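PDB 2G0D: nisin biosynthesis protein nisC from Lactococcus lactis subsp. lactis, which catalyses the zinc-dependent cyclisation of the dehydrated nisin precursor, closing its thioether rings by adding cysteine thiols to dehydroamino acids. Local coordinates for residues I129-Y134 / N185-S190; G142-L147 / D157-I162; L31-G36 / T370-G375; K234-Y239 / L286-G291. All blocks are in the same frame, centred on the assembly; numbering follows the deposited sequence.

Contact 1 (I129-Y134 / N185-S190); sequences ITPPDY and NQMSQS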
loop_
_atom_site.group_PDB
_atom_site.type_symbol
_atom_site.label_atom_id
_atom_site.label_comp_id
_atom_site.label_asym_id
_atom_site.label_seq_id
_atom_site.Cartn_x
_atom_site.Cartn_y
_atom_site.Cartn_z
ATOM N N ILE A 129 -17.185 -8.465 -9.861
ATOM C CA ILE A 129 -16.067 -8.208 -8.938
ATOM C C ILE A 129 -14.724 -8.104 -9.662
ATOM O O ILE A 129 -14.336 -8.985 -10.436
ATOM C CB ILE A 129 -16.013 -9.214 -7.741
ATOM C CG1 ILE A 129 -15.018 -8.728 -6.664
ATOM C CG2 ILE A 129 -15.703 -10.638 -8.212
ATOM C CD1 ILE A 129 -15.006 -9.564 -5.386
ATOM N N THR A 130 -14.047 -6.987 -9.400
ATOM C CA THR A 130 -12.793 -6.621 -10.028
ATOM C C THR A 130 -11.870 -6.096 -8.907
ATOM O O THR A 130 -12.380 -5.677 -7.857
ATOM C CB THR A 130 -13.050 -5.580 -11.143
ATOM O OG1 THR A 130 -11.824 -5.215 -11.772
ATOM C CG2 THR A 130 -13.762 -4.328 -10.616
ATOM N N PRO A 131 -10.527 -6.163 -9.086
ATOM C CA PRO A 131 -9.647 -5.749 -7.958
ATOM C C PRO A 131 -9.892 -4.373 -7.309
ATOM O O PRO A 131 -9.901 -4.313 -6.079
ATOM C CB PRO A 131 -8.231 -5.865 -8.541
ATOM C CG PRO A 131 -8.359 -6.945 -9.582
ATOM C CD PRO A 131 -9.722 -6.649 -10.224
ATOM N N PRO A 132 -10.100 -3.287 -8.098
ATOM C CA PRO A 132 -10.349 -1.986 -7.466
ATOM C C PRO A 132 -11.505 -1.974 -6.468
ATOM O O PRO A 132 -11.641 -1.001 -5.743
ATOM C CB PRO A 132 -10.697 -1.061 -8.653
ATOM C CG PRO A 132 -10.083 -1.692 -9.815
ATOM C CD PRO A 132 -10.109 -3.172 -9.571
ATOM N N ASP A 133 -12.323 -3.030 -6.438
ATOM C CA ASP A 133 -13.421 -3.133 -5.459
ATOM C C ASP A 133 -12.890 -3.293 -4.037
ATOM O O ASP A 133 -13.348 -2.616 -3.121
ATOM C CB ASP A 133 -14.360 -4.307 -5.765
ATOM C CG ASP A 133 -15.253 -4.064 -6.984
ATOM O OD1 ASP A 133 -15.637 -2.900 -7.262
ATOM O OD2 ASP A 133 -15.595 -5.066 -7.653
ATOM N N TYR A 134 -11.920 -4.187 -3.860
ATOM C CA TYR A 134 -11.505 -4.628 -2.524
ATOM C C TYR A 134 -10.044 -4.276 -2.213
ATOM O O TYR A 134 -9.629 -4.380 -1.056
ATOM C CB TYR A 134 -11.684 -6.151 -2.397
ATOM C CG TYR A 134 -10.830 -6.915 -3.379
ATOM C CD1 TYR A 134 -11.357 -7.362 -4.599
ATOM C CD2 TYR A 134 -9.480 -7.145 -3.119
ATOM C CE1 TYR A 134 -10.561 -8.038 -5.520
ATOM C CE2 TYR A 134 -8.676 -7.806 -4.038
ATOM C CZ TYR A 134 -9.217 -8.256 -5.233
ATOM O OH TYR A 134 -8.408 -8.928 -6.133
ATOM N N ASN A 185 -13.211 -9.026 -16.137
ATOM C CA ASN A 185 -13.156 -8.049 -15.039
ATOM C C ASN A 185 -11.708 -7.805 -14.570
ATOM O O ASN A 185 -11.471 -7.265 -13.489
ATOM C CB ASN A 185 -14.057 -8.495 -13.861
ATOM C CG ASN A 185 -15.572 -8.502 -14.214
ATOM O OD1 ASN A 185 -16.117 -7.530 -14.737
ATOM N ND2 ASN A 185 -16.247 -9.593 -13.876
ATOM N N GLN A 186 -10.737 -8.224 -15.384
ATOM C CA GLN A 186 -9.317 -7.941 -15.111
ATOM C C GLN A 186 -9.098 -6.456 -15.377
ATOM O O GLN A 186 -9.847 -5.850 -16.153
ATOM C CB GLN A 186 -8.389 -8.806 -15.978
ATOM C CG GLN A 186 -8.403 -10.322 -15.692
ATOM C CD GLN A 186 -7.710 -10.726 -14.385
ATOM O OE1 GLN A 186 -6.798 -10.047 -13.896
ATOM N NE2 GLN A 186 -8.131 -11.855 -13.828
ATOM N N MET A 187 -8.094 -5.867 -14.726
ATOM C CA MET A 187 -7.896 -4.408 -14.743
ATOM C C MET A 187 -7.444 -3.841 -16.097
ATOM O O MET A 187 -7.598 -2.637 -16.370
ATOM C CB MET A 187 -6.907 -4.003 -13.658
ATOM C CG MET A 187 -7.457 -4.174 -12.255
ATOM S SD MET A 187 -6.251 -3.714 -11.006
ATOM C CE MET A 187 -5.195 -5.154 -11.018
ATOM N N SER A 188 -6.877 -4.712 -16.928
ATOM C CA SER A 188 -6.465 -4.349 -18.278
ATOM C C SER A 188 -6.521 -5.557 -19.197
ATOM O O SER A 188 -6.712 -6.696 -18.747
ATOM C CB SER A 188 -5.054 -3.774 -18.275
ATOM O OG SER A 188 -4.144 -4.738 -17.799
ATOM N N GLN A 189 -6.337 -5.299 -20.488
ATOM C CA GLN A 189 -6.453 -6.341 -21.504
ATOM C C GLN A 189 -5.265 -7.306 -21.514
ATOM O O GLN A 189 -5.449 -8.515 -21.680
ATOM C CB GLN A 189 -6.716 -5.727 -22.865
ATOM C CG GLN A 189 -7.997 -4.893 -22.872
ATOM C CD GLN A 189 -8.864 -5.153 -24.089
ATOM O OE1 GLN A 189 -9.078 -4.261 -24.919
ATOM N NE2 GLN A 189 -9.372 -6.381 -24.203
ATOM N N SER A 190 -4.057 -6.791 -21.310
ATOM C CA SER A 190 -2.903 -7.671 -21.113
ATOM C C SER A 190 -3.251 -8.754 -20.080
ATOM O O SER A 190 -3.079 -9.944 -20.348
ATOM C CB SER A 190 -1.648 -6.884 -20.708
ATOM O OG SER A 190 -1.640 -6.583 -19.314
#
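Thr-130 and Asn-185 carry the polar link between two loops of the LanC alpha toroid: residues 129-134, which run into a weakly bonded helical turn, and residues 185-190, which lead into helix 189-194. The one clear hydrogen bond between the segments runs from a side chain to a main-chain carbonyl, with Thr-130 OG1 2.7 Å from Asn-185 O and the donor tilted 23° from the carbonyl plane. OG1 stands anti to its own backbone N (chi1 -180°), which turns the hydroxyl to that carbonyl. Thr-130 N is bonded to Asp-133 OD2 at 3.0 Å, approaching from above the carboxylate plane, so the aspartate holds the threonine's N-H while its hydroxyl faces Asn-185. Asn-185 CB lies 3.5 Å from Ile-129 O.

The apolar part belongs to Met-187, which lies against two consecutive prolines. Its CG sits 3.9 Å from Pro-132 CD, and its SD 3.8 Å from Pro-131 CB. A bend at chi3 (-77°) brings CE round to Pro-131 CG, 3.9 Å away. Met-187 also touches His-206, and its side chain is about 10 Å from the zinc ion. Within the turn, Pro-131 O lies 3.6 Å above the centre of the Tyr-134 ring.

Contact 2 (G142-L147 / D157-I162); sequences GILSYL and DLKILI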
loop_
_atom_site.group_PDB
_atom_site.type_symbol
_atom_site.label_atom_id
_atom_site.label_comp_id
_atom_site.label_asym_id
_atom_site.label_seq_id
_atom_site.Cartn_x
_atom_site.Cartn_y
_atom_site.Cartn_z
ATOM N N GLY A 142 -7.295 -0.562 1.079
ATOM C CA GLY A 142 -6.532 0.685 1.146
ATOM C C GLY A 142 -7.252 1.780 1.933
ATOM O O GLY A 142 -6.646 2.464 2.745
ATOM N N ILE A 143 -8.548 1.933 1.702
ATOM C CA ILE A 143 -9.363 2.905 2.460
ATOM C C ILE A 143 -9.356 2.592 3.954
ATOM O O ILE A 143 -9.162 3.495 4.766
ATOM C CB ILE A 143 -10.806 3.000 1.912
ATOM C CG1 ILE A 143 -10.800 3.716 0.558
ATOM C CG2 ILE A 143 -11.747 3.729 2.905
ATOM C CD1 ILE A 143 -12.186 3.752 -0.180
ATOM N N LEU A 144 -9.539 1.317 4.303
ATOM C CA LEU A 144 -9.490 0.855 5.699
ATOM C C LEU A 144 -8.127 1.139 6.354
ATOM O O LEU A 144 -8.041 1.469 7.528
ATOM C CB LEU A 144 -9.870 -0.634 5.753
ATOM C CG LEU A 144 -10.042 -1.347 7.110
ATOM C CD1 LEU A 144 -11.016 -0.595 8.040
ATOM C CD2 LEU A 144 -10.494 -2.754 6.897
ATOM N N SER A 145 -7.058 1.040 5.578
ATOM C CA SER A 145 -5.698 1.316 6.091
ATOM C C SER A 145 -5.646 2.713 6.703
ATOM O O SER A 145 -5.174 2.894 7.838
ATOM C CB SER A 145 -4.657 1.210 4.976
ATOM O OG SER A 145 -3.350 1.276 5.531
ATOM N N TYR A 146 -6.130 3.694 5.930
ATOM C CA TYR A 146 -6.288 5.067 6.396
ATOM C C TYR A 146 -7.279 5.169 7.562
ATOM O O TYR A 146 -6.952 5.777 8.592
ATOM C CB TYR A 146 -6.720 6.035 5.272
ATOM C CG TYR A 146 -7.216 7.359 5.839
ATOM C CD1 TYR A 146 -6.320 8.308 6.346
ATOM C CD2 TYR A 146 -8.575 7.646 5.898
ATOM C CE1 TYR A 146 -6.776 9.509 6.906
ATOM C CE2 TYR A 146 -9.047 8.842 6.466
ATOM C CZ TYR A 146 -8.143 9.763 6.983
ATOM O OH TYR A 146 -8.605 10.957 7.529
ATOM N N LEU A 147 -8.468 4.583 7.408
ATOM C CA LEU A 147 -9.521 4.685 8.454
ATOM C C LEU A 147 -9.048 4.238 9.823
ATOM O O LEU A 147 -9.366 4.894 10.808
ATOM C CB LEU A 147 -10.824 3.959 8.055
ATOM C CG LEU A 147 -11.578 4.578 6.859
ATOM C CD1 LEU A 147 -12.715 3.638 6.399
ATOM C CD2 LEU A 147 -12.122 5.972 7.174
ATOM N N ASP A 157 -18.593 1.689 13.196
ATOM C CA ASP A 157 -19.577 1.009 12.369
ATOM C C ASP A 157 -19.071 0.820 10.939
ATOM O O ASP A 157 -19.140 -0.286 10.425
ATOM C CB ASP A 157 -20.950 1.709 12.420
ATOM C CG ASP A 157 -21.636 1.535 13.755
ATOM O OD1 ASP A 157 -21.538 0.444 14.353
ATOM O OD2 ASP A 157 -22.291 2.491 14.229
ATOM N N LEU A 158 -18.550 1.891 10.336
ATOM C CA LEU A 158 -17.933 1.860 9.019
ATOM C C LEU A 158 -16.804 0.806 8.934
ATOM O O LEU A 158 -16.726 0.036 7.965
ATOM C CB LEU A 158 -17.385 3.266 8.675
ATOM C CG LEU A 158 -16.482 3.474 7.440
ATOM C CD1 LEU A 158 -17.200 3.076 6.128
ATOM C CD2 LEU A 158 -15.954 4.897 7.346
ATOM N N LYS A 159 -15.932 0.788 9.945
ATOM C CA LYS A 159 -14.794 -0.146 9.994
ATOM C C LYS A 159 -15.271 -1.581 9.957
ATOM O O LYS A 159 -14.778 -2.385 9.171
ATOM C CB LYS A 159 -13.945 0.118 11.223
ATOM C CG LYS A 159 -12.992 1.312 11.037
ATOM C CD LYS A 159 -12.345 1.727 12.383
ATOM C CE LYS A 159 -11.535 2.996 12.181
ATOM N NZ LYS A 159 -10.880 3.445 13.416
ATOM N N ILE A 160 -16.289 -1.868 10.772
ATOM C CA ILE A 160 -16.865 -3.200 10.893
ATOM C C ILE A 160 -17.588 -3.617 9.606
ATOM O O ILE A 160 -17.489 -4.774 9.176
ATOM C CB ILE A 160 -17.754 -3.257 12.163
ATOM C CG1 ILE A 160 -16.843 -3.411 13.388
ATOM C CG2 ILE A 160 -18.810 -4.366 12.091
ATOM C CD1 ILE A 160 -17.411 -2.721 14.634
ATOM N N LEU A 161 -18.284 -2.658 8.991
ATOM C CA LEU A 161 -18.951 -2.852 7.704
ATOM C C LEU A 161 -17.960 -3.273 6.621
ATOM O O LEU A 161 -18.226 -4.227 5.884
ATOM C CB LEU A 161 -19.695 -1.572 7.266
ATOM C CG LEU A 161 -20.520 -1.647 5.973
ATOM C CD1 LEU A 161 -21.908 -2.286 6.220
ATOM C CD2 LEU A 161 -20.666 -0.245 5.355
ATOM N N ILE A 162 -16.838 -2.559 6.518
ATOM C CA ILE A 162 -15.747 -2.903 5.568
ATOM C C ILE A 162 -15.106 -4.270 5.902
ATOM O O ILE A 162 -14.928 -5.134 5.025
ATOM C CB ILE A 162 -14.619 -1.834 5.588
ATOM C CG1 ILE A 162 -15.096 -0.513 4.978
ATOM C CG2 ILE A 162 -13.377 -2.320 4.876
ATOM C CD1 ILE A 162 -14.204 0.676 5.312
#
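Leu-144 and Leu-147 meet Leu-158, Lys-159 and Ile-162 across an antiparallel pair of consecutive helices, 140-147 and 156-168, in the alpha toroid of the LanC fold. The axes of the two short segments approach to 10.7 Å with a signed crossing angle of -150°, and the interface between them is almost wholly aliphatic.

Ile-162 uses both of its branches. CG2, anti to the backbone N, meets Leu-144 CD2 at 3.5 Å as the two side chains slide past each other in opposite directions. The other branch ends in CD1, which presses on Leu-147 CD1 at 3.5 Å, tighter than usual van der Waals contact. Leu-147 CD1 also meets Leu-158 CD2, 3.6 Å away and one helical turn earlier than Ile-162. The Leu-147 and Leu-158 side chains cross at about a right angle. Around this group, helix 100-122 supplies further apolar cover, with Val-117 on Ile-162 and Ile-113 on Ile-143.

Lys-159 flanks the leucines with its hydrocarbon chain. CG leaves the backbone anti to the carbonyl carbon (chi1 -80°) and passes Leu-144 CD1 at 4.1 Å; beyond CG the chain is extended, so the ammonium group is carried to the C-terminal end of helix 140-147. There NZ is hydrogen-bonded to Ile-150 O, where the partial negative charge of the helix end would probably favour it too. Just short of the nitrogen, Lys-159 CE rests 3.2 Å from Leu-147 O.

Contact 3 (L31-G36 / T370-G375); sequences LTLSTG and TGFLEG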
loop_
_atom_site.group_PDB
_atom_site.type_symbol
_atom_site.label_atom_id
_atom_site.label_comp_id
_atom_site.label_asym_id
_atom_site.label_seq_id
_atom_site.Cartn_x
_atom_site.Cartn_y
_atom_site.Cartn_z
ATOM N N LEU A 31 -4.238 15.357 -8.037
ATOM C CA LEU A 31 -4.763 15.252 -6.678
ATOM C C LEU A 31 -4.614 13.857 -6.067
ATOM O O LEU A 31 -5.071 13.620 -4.962
ATOM C CB LEU A 31 -6.217 15.717 -6.611
ATOM C CG LEU A 31 -6.381 17.190 -6.965
ATOM C CD1 LEU A 31 -7.190 17.288 -8.245
ATOM C CD2 LEU A 31 -7.078 17.922 -5.866
ATOM N N THR A 32 -3.965 12.950 -6.794
ATOM C CA THR A 32 -3.835 11.555 -6.372
ATOM C C THR A 32 -2.592 11.354 -5.515
ATOM O O THR A 32 -1.575 12.010 -5.714
ATOM C CB THR A 32 -3.736 10.595 -7.589
ATOM O OG1 THR A 32 -2.487 10.812 -8.272
ATOM C CG2 THR A 32 -4.914 10.807 -8.562
ATOM N N LEU A 33 -2.663 10.424 -4.572
ATOM C CA LEU A 33 -1.454 9.965 -3.879
ATOM C C LEU A 33 -0.451 9.356 -4.875
ATOM O O LEU A 33 0.762 9.596 -4.769
ATOM C CB LEU A 33 -1.804 8.967 -2.768
ATOM C CG LEU A 33 -0.646 8.262 -2.023
ATOM C CD1 LEU A 33 0.406 9.258 -1.440
ATOM C CD2 LEU A 33 -1.207 7.344 -0.921
ATOM N N SER A 34 -0.958 8.608 -5.857
ATOM C CA SER A 34 -0.104 7.868 -6.795
ATOM C C SER A 34 0.924 8.718 -7.471
ATOM O O SER A 34 2.098 8.318 -7.521
ATOM C CB SER A 34 -0.928 7.214 -7.909
ATOM O OG SER A 34 -1.638 6.140 -7.375
ATOM N N THR A 35 0.472 9.849 -8.032
ATOM C CA THR A 35 1.305 10.676 -8.920
ATOM C C THR A 35 1.264 12.175 -8.611
ATOM O O THR A 35 2.015 12.944 -9.201
ATOM C CB THR A 35 0.886 10.528 -10.417
ATOM O OG1 THR A 35 -0.497 10.872 -10.541
ATOM C CG2 THR A 35 1.093 9.087 -10.935
ATOM N N GLY A 36 0.388 12.599 -7.712
ATOM C CA GLY A 36 0.118 14.024 -7.555
ATOM C C GLY A 36 0.514 14.600 -6.208
ATOM O O GLY A 36 1.384 14.051 -5.503
ATOM N N THR A 370 7.517 12.533 -10.712
ATOM C CA THR A 370 7.977 12.980 -9.410
ATOM C C THR A 370 7.194 12.379 -8.265
ATOM O O THR A 370 7.545 12.598 -7.124
ATOM C CB THR A 370 7.885 14.516 -9.259
ATOM O OG1 THR A 370 6.508 14.927 -9.374
ATOM C CG2 THR A 370 8.751 15.211 -10.298
ATOM N N GLY A 371 6.149 11.619 -8.588
ATOM C CA GLY A 371 5.165 11.167 -7.616
ATOM C C GLY A 371 5.592 10.006 -6.722
ATOM O O GLY A 371 6.678 9.415 -6.876
ATOM N N PHE A 372 4.696 9.662 -5.806
ATOM C CA PHE A 372 5.025 8.777 -4.712
ATOM C C PHE A 372 5.259 7.358 -5.171
ATOM O O PHE A 372 6.311 6.757 -4.886
ATOM C CB PHE A 372 3.898 8.791 -3.682
ATOM C CG PHE A 372 4.036 7.720 -2.644
ATOM C CD1 PHE A 372 5.103 7.746 -1.741
ATOM C CD2 PHE A 372 3.108 6.667 -2.577
ATOM C CE1 PHE A 372 5.232 6.732 -0.781
ATOM C CE2 PHE A 372 3.248 5.663 -1.657
ATOM C CZ PHE A 372 4.298 5.696 -0.744
ATOM N N LEU A 373 4.281 6.827 -5.907
ATOM C CA LEU A 373 4.218 5.401 -6.108
ATOM C C LEU A 373 5.332 4.913 -7.041
ATOM O O LEU A 373 5.969 3.873 -6.798
ATOM C CB LEU A 373 2.803 4.992 -6.590
ATOM C CG LEU A 373 2.499 3.497 -6.691
ATOM C CD1 LEU A 373 2.775 2.740 -5.380
ATOM C CD2 LEU A 373 1.058 3.231 -7.183
ATOM N N GLU A 374 5.562 5.662 -8.110
ATOM C CA GLU A 374 6.569 5.269 -9.093
ATOM C C GLU A 374 7.688 6.278 -9.216
ATOM O O GLU A 374 8.743 5.970 -9.784
ATOM C CB GLU A 374 5.913 5.045 -10.465
ATOM C CG GLU A 374 4.888 3.915 -10.411
ATOM C CD GLU A 374 4.625 3.274 -11.755
ATOM O OE1 GLU A 374 5.067 3.820 -12.771
ATOM O OE2 GLU A 374 3.981 2.209 -11.794
ATOM N N GLY A 375 7.447 7.476 -8.682
ATOM C CA GLY A 375 8.279 8.633 -9.002
ATOM C C GLY A 375 9.390 8.824 -7.995
ATOM O O GLY A 375 9.503 8.067 -7.013
HETATM O O HOH W 1 2.440 11.492 -5.439
HETATM O O HOH W 2 4.092 7.842 -9.206
#
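Phe-372 presents its ring obliquely to Leu-33, whose CD1 comes within 3.9 Å of Phe-372 CD2. The ring also touches Tyr-82 and Ile-323, which belong to other loops. CG of Phe-372 stands anti to its backbone N (chi1 169°), which sets CG, and the ring with it, beside Leu-33 CD1; separately, Phe-372 CB lies 3.4 Å from Leu-33 O.

The polar part of the contact runs between main chains. Leu-373 N donates to Ser-34 O at 3.1 Å in a nearly straight bond, 167° at the hydrogen, with the donor tilted 22° from the carbonyl plane. A second grip on Ser-34 O comes from a water that donates to it at 2.7 Å and accepts from Glu-374 N. Another water accepts from Phe-372 N at 2.9 Å and donates to Leu-33 O and Gly-36 O, joining the two loops through three main-chain groups.

These loops precede helices 37-45 and 376-387, and their meeting is consistent with closure of the alpha toroid, since they lie near opposite ends of the chain. Within the first, Thr-32 OG1 accepts from Thr-35 N in an ST motif, just before Gly-36 at the N-cap. The second adjoins the metal site: Leu-373 pairs through its backbone with the zinc ligand Cys-324, Glu-374 touches the ligand His-325, and the Glu-374 side chain is about 5 Å from the zinc ion.

Contact 4 (K234-Y239 / L286-G291); sequences KIIFIY and LLYLYG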
loop_
_atom_site.group_PDB
_atom_site.type_symbol
_atom_site.label_atom_id
_atom_site.label_comp_id
_atom_site.label_asym_id
_atom_site.label_seq_id
_atom_site.Cartn_x
_atom_site.Cartn_y
_atom_site.Cartn_z
ATOM N N LYS A 234 -7.783 -18.461 6.441
ATOM C CA LYS A 234 -8.007 -19.024 5.106
ATOM C C LYS A 234 -7.037 -18.447 4.069
ATOM O O LYS A 234 -6.472 -19.188 3.260
ATOM C CB LYS A 234 -9.446 -18.788 4.654
ATOM C CG LYS A 234 -9.704 -19.214 3.215
ATOM C CD LYS A 234 -11.161 -19.574 2.959
ATOM C CE LYS A 234 -11.313 -20.008 1.509
ATOM N NZ LYS A 234 -12.733 -20.064 1.058
ATOM N N ILE A 235 -6.854 -17.128 4.104
ATOM C CA ILE A 235 -5.929 -16.449 3.206
ATOM C C ILE A 235 -4.515 -17.014 3.382
ATOM O O ILE A 235 -3.877 -17.365 2.407
ATOM C CB ILE A 235 -5.982 -14.903 3.384
ATOM C CG1 ILE A 235 -7.307 -14.359 2.823
ATOM C CG2 ILE A 235 -4.762 -14.210 2.720
ATOM C CD1 ILE A 235 -7.553 -12.886 3.115
ATOM N N ILE A 236 -4.057 -17.149 4.623
ATOM C CA ILE A 236 -2.715 -17.652 4.853
ATOM C C ILE A 236 -2.610 -19.110 4.414
ATOM O O ILE A 236 -1.648 -19.494 3.755
ATOM C CB ILE A 236 -2.247 -17.452 6.311
ATOM C CG1 ILE A 236 -2.124 -15.959 6.630
ATOM C CG2 ILE A 236 -0.873 -18.108 6.530
ATOM C CD1 ILE A 236 -2.190 -15.651 8.110
ATOM N N PHE A 237 -3.624 -19.909 4.754
ATOM C CA PHE A 237 -3.715 -21.315 4.316
ATOM C C PHE A 237 -3.604 -21.435 2.781
ATOM O O PHE A 237 -2.966 -22.372 2.272
ATOM C CB PHE A 237 -5.026 -21.938 4.833
ATOM C CG PHE A 237 -5.237 -23.386 4.435
ATOM C CD1 PHE A 237 -4.985 -24.412 5.338
ATOM C CD2 PHE A 237 -5.747 -23.718 3.179
ATOM C CE1 PHE A 237 -5.218 -25.768 4.990
ATOM C CE2 PHE A 237 -5.972 -25.067 2.815
ATOM C CZ PHE A 237 -5.709 -26.083 3.729
ATOM N N ILE A 238 -4.198 -20.479 2.056
ATOM C CA ILE A 238 -4.121 -20.468 0.587
ATOM C C ILE A 238 -2.704 -20.121 0.108
ATOM O O ILE A 238 -2.225 -20.691 -0.867
ATOM C CB ILE A 238 -5.183 -19.537 -0.077
ATOM C CG1 ILE A 238 -6.601 -20.075 0.164
ATOM C CG2 ILE A 238 -4.919 -19.399 -1.580
ATOM C CD1 ILE A 238 -7.702 -19.089 -0.167
ATOM N N TYR A 239 -2.034 -19.195 0.793
ATOM C CA TYR A 239 -0.621 -18.941 0.498
ATOM C C TYR A 239 0.238 -20.175 0.752
ATOM O O TYR A 239 1.068 -20.536 -0.091
ATOM C CB TYR A 239 -0.100 -17.673 1.198
ATOM C CG TYR A 239 -0.452 -16.461 0.378
ATOM C CD1 TYR A 239 0.392 -16.010 -0.649
ATOM C CD2 TYR A 239 -1.672 -15.812 0.570
ATOM C CE1 TYR A 239 0.031 -14.921 -1.454
ATOM C CE2 TYR A 239 -2.037 -14.722 -0.209
ATOM C CZ TYR A 239 -1.185 -14.283 -1.213
ATOM O OH TYR A 239 -1.578 -13.211 -1.956
ATOM N N LEU A 286 4.711 -9.563 4.129
ATOM C CA LEU A 286 3.924 -8.741 5.072
ATOM C C LEU A 286 2.701 -9.506 5.609
ATOM O O LEU A 286 2.398 -9.463 6.800
ATOM C CB LEU A 286 3.512 -7.397 4.424
ATOM C CG LEU A 286 4.661 -6.411 4.106
ATOM C CD1 LEU A 286 4.187 -5.181 3.287
ATOM C CD2 LEU A 286 5.297 -5.980 5.381
ATOM N N LEU A 287 2.007 -10.223 4.736
ATOM C CA LEU A 287 0.910 -11.096 5.179
ATOM C C LEU A 287 1.365 -12.050 6.295
ATOM O O LEU A 287 0.686 -12.189 7.299
ATOM C CB LEU A 287 0.337 -11.911 3.999
ATOM C CG LEU A 287 -0.700 -12.984 4.384
ATOM C CD1 LEU A 287 -2.007 -12.357 4.932
ATOM C CD2 LEU A 287 -1.008 -13.888 3.195
ATOM N N TYR A 288 2.517 -12.688 6.125
ATOM C CA TYR A 288 2.946 -13.708 7.064
ATOM C C TYR A 288 3.394 -13.035 8.373
ATOM O O TYR A 288 3.171 -13.552 9.477
ATOM C CB TYR A 288 4.078 -14.540 6.456
ATOM C CG TYR A 288 3.629 -15.649 5.503
ATOM C CD1 TYR A 288 3.511 -16.971 5.961
ATOM C CD2 TYR A 288 3.325 -15.387 4.158
ATOM C CE1 TYR A 288 3.095 -18.012 5.114
ATOM C CE2 TYR A 288 2.916 -16.433 3.291
ATOM C CZ TYR A 288 2.817 -17.743 3.786
ATOM O OH TYR A 288 2.423 -18.792 2.973
ATOM N N LEU A 289 4.008 -11.870 8.228
ATOM C CA LEU A 289 4.508 -11.119 9.348
ATOM C C LEU A 289 3.305 -10.707 10.201
ATOM O O LEU A 289 3.226 -11.053 11.383
ATOM C CB LEU A 289 5.279 -9.880 8.826
ATOM C CG LEU A 289 5.756 -8.917 9.908
ATOM C CD1 LEU A 289 6.681 -9.708 10.873
ATOM C CD2 LEU A 289 6.449 -7.698 9.341
ATOM N N TYR A 290 2.376 -9.969 9.575
ATOM C CA TYR A 290 1.199 -9.450 10.239
ATOM C C TYR A 290 0.268 -10.551 10.743
ATOM O O TYR A 290 -0.229 -10.469 11.868
ATOM C CB TYR A 290 0.447 -8.484 9.325
ATOM C CG TYR A 290 1.222 -7.207 8.948
ATOM C CD1 TYR A 290 2.160 -6.629 9.825
ATOM C CD2 TYR A 290 0.978 -6.572 7.744
ATOM C CE1 TYR A 290 2.847 -5.450 9.482
ATOM C CE2 TYR A 290 1.658 -5.406 7.386
ATOM C CZ TYR A 290 2.579 -4.851 8.256
ATOM O OH TYR A 290 3.250 -3.712 7.871
ATOM N N GLY A 291 0.022 -11.564 9.913
ATOM C CA GLY A 291 -0.747 -12.763 10.336
ATOM C C GLY A 291 -0.115 -13.441 11.539
ATOM O O GLY A 291 -0.799 -13.740 12.537
#
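Leu-287 and Tyr-239 make the closest carbon approach of this helix pair: Leu-287 CD2 is 3.3 Å from Tyr-239 CD2, meeting the ring obliquely. With CG anti to the backbone N (chi1 173°), Leu-287 reaches into the opposing helix, where CD2 also touches Ile-235 CG2 at 3.8 Å and CD1 lies 4.0 Å from Ile-236 CG1. One leucine thus takes three neighbours. Ile-236 extends past it to Gly-291, with CD1 3.9 Å from the glycine CA, an approach made possible by the missing side chain at that point.

Tyr-288, the next residue, completes the first shell. Ile-236 CG2 meets its ring obliquely, 4.2 Å from Tyr-288 CE1, and its hydroxyl oxygen OH comes within 3.3 Å of Tyr-239 CB.

Farther out, both tyrosines are positioned by polar partners. Tyr-239 OH is hydrogen-bonded to Met-202 O and its ring meets Trp-252 edge-to-face, while Tyr-288 OH is hydrogen-bonded to Glu-240 OE2, just beyond the segment. Helix 298-314 packs on Tyr-288 and Ile-236, and helix 208-221 on Ile-235 and Tyr-239. Helices 226-242 and 281-294 run antiparallel in sense within the alpha toroid, the short segments crossing at a signed angle of -136° with 10.8 Å between axes.

The contact therefore rests mainly on apolar packing, without hydrogen bonds between the two segments, while the tyrosine hydroxyls find their partners outside it, which probably anchors the tips of both rings; their rotation is limited by the packing around them.

How the contacts relate
From the N terminus, residues 31-36 come first, and contact 3 pairs them with residues 370-375 after most of the chain, so the other three contacts nest within its loop. Residues 129-134 open contact 1, which closes at 185-190 and encloses contact 2, the pairing of 142-147 with 157-162. Contact 4 follows in series, joining 234-239 to 286-291 before contact 3 closes. None of the loops cross. Contact 2 packs helices 140-147 and 156-168, contact 4 helices 226-242 and 281-294; contacts 1 and 3 tie loops near the zinc ion, contact 3 from near the two ends of the chain. Contacts 3 and 4 lie on opposite sides of the chain's centre, their centres about 28 Å apart.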